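Local coordinates for probable GGDEF family protein (Chromobacterium violaceum, PDB 3NJA) that probably serves as the sensory PAS domain of a GGDEF family protein, a class usually linked to cyclic-di-GMP synthesis, although its signal is unknown, at residues B[32-35]-B[36-40]. Numbering follows the deposited sequence.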
# COMPACT_ATOMS: atom_id res chain seq x y z
N TRP B 32 -6.63 23.31 11.49
CA TRP B 32 -7.05 22.39 12.54
C TRP B 32 -8.50 22.60 12.91
O TRP B 32 -8.94 23.74 13.02
CB TRP B 32 -6.19 22.57 13.78
CG TRP B 32 -4.90 21.84 13.70
CD1 TRP B 32 -4.42 21.13 12.64
CD2 TRP B 32 -3.92 21.73 14.74
NE1 TRP B 32 -3.20 20.58 12.95
CE2 TRP B 32 -2.87 20.93 14.23
CE3 TRP B 32 -3.83 22.22 16.04
CZ2 TRP B 32 -1.74 20.62 14.99
CZ3 TRP B 32 -2.70 21.91 16.79
CH2 TRP B 32 -1.67 21.13 16.26
N SER B 33 -9.24 21.51 13.09
CA SER B 33 -10.54 21.60 13.73
C SER B 33 -10.28 21.80 15.22
O SER B 33 -9.24 21.40 15.72
CB SER B 33 -11.36 20.33 13.51
OG SER B 33 -10.87 19.25 14.28
N GLN B 34 -11.22 22.43 15.92
CA GLN B 34 -11.04 22.64 17.36
C GLN B 34 -10.79 21.31 18.07
O GLN B 34 -10.21 21.26 19.15
CB GLN B 34 -12.24 23.38 17.97
CG GLN B 34 -12.17 23.57 19.50
CD GLN B 34 -11.03 24.47 19.95
OE1 GLN B 34 -10.89 25.61 19.49
NE2 GLN B 34 -10.20 23.97 20.86
N ALA B 35 -11.20 20.22 17.43
CA ALA B 35 -11.00 18.89 18.00
C ALA B 35 -9.53 18.50 18.08
O ALA B 35 -9.13 17.78 18.99
CB ALA B 35 -11.80 17.85 17.22
N VAL B 36 -8.73 18.98 17.12
CA VAL B 36 -7.29 18.73 17.13
C VAL B 36 -6.63 19.57 18.22
O VAL B 36 -5.95 19.04 19.11
CB VAL B 36 -6.64 19.11 15.78
CG1 VAL B 36 -5.13 19.04 15.88
CG2 VAL B 36 -7.15 18.20 14.64
N HIS B 37 -6.84 20.88 18.15
CA HIS B 37 -6.39 21.79 19.19
C HIS B 37 -6.63 21.21 20.57
O HIS B 37 -5.86 21.46 21.50
CB HIS B 37 -7.12 23.12 19.09
CG HIS B 37 -6.52 24.05 18.09
ND1 HIS B 37 -5.33 24.71 18.32
CD2 HIS B 37 -6.93 24.43 16.86
CE1 HIS B 37 -5.04 25.46 17.27
NE2 HIS B 37 -6.00 25.31 16.37
N ASP B 38 -7.71 20.44 20.69
CA ASP B 38 -8.08 19.86 21.97
C ASP B 38 -7.16 18.70 22.33
O ASP B 38 -6.78 18.54 23.48
CB ASP B 38 -9.55 19.43 21.98
CG ASP B 38 -10.51 20.61 22.09
OD1 ASP B 38 -10.06 21.73 22.41
OD2 ASP B 38 -11.72 20.42 21.85
N ILE B 39 -6.80 17.88 21.35
CA ILE B 39 -5.93 16.77 21.68
C ILE B 39 -4.49 17.25 21.88
O ILE B 39 -3.70 16.64 22.60
CB ILE B 39 -6.03 15.60 20.67
CG1 ILE B 39 -4.71 15.36 19.96
CG2 ILE B 39 -7.14 15.84 19.65
CD1 ILE B 39 -4.83 14.29 18.92
N PHE B 40 -4.17 18.40 21.27
CA PHE B 40 -2.84 18.98 21.43
C PHE B 40 -2.67 19.87 22.66
O PHE B 40 -1.54 20.20 23.03
CB PHE B 40 -2.44 19.76 20.18
CG PHE B 40 -1.79 18.90 19.14
CD1 PHE B 40 -0.41 18.87 19.03
CD2 PHE B 40 -2.56 18.10 18.30
CE1 PHE B 40 0.20 18.07 18.08
CE2 PHE B 40 -1.96 17.29 17.37
CZ PHE B 40 -0.57 17.28 17.25
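The indole of W32, the last residue of strand 30-32, lies alongside the start of helix 34-40 and illustrates how one aromatic side chain can serve three partners, each in a different way. V36 sets CG1 over the face of the six-membered ring, a CH-pi contact whose closeness is doubtful; that methyl stands anti to the backbone N (chi1 172°), which turns it to the indole. H37 presents its imidazole face to the indole edge, W32 CE3 over the ring centre, 3.7 Å from H37 CE1, with the planes at 75° in a T-shaped pair. Farther along, W32 CH2 lies over the face of F40, 3.6 Å from F40 CG; the two planes are 35° apart, an oblique pair. T42 OG1 holds H37 ND1 by a hydrogen bond, which should fix the rotation of the imidazole, while F47 stacks on W32. On the more exposed side of the turn, the bent chain of Q34 brings NE2 to D38 OD1 at 2.7 Å, the bond lying in the amide plane but reaching the carboxylate from above its plane. S33, at the N-cap, accepts from V36 N through its O at 2.8 Å. The whole is a strand-to-helix junction with an aromatic cluster, within the PAS fold.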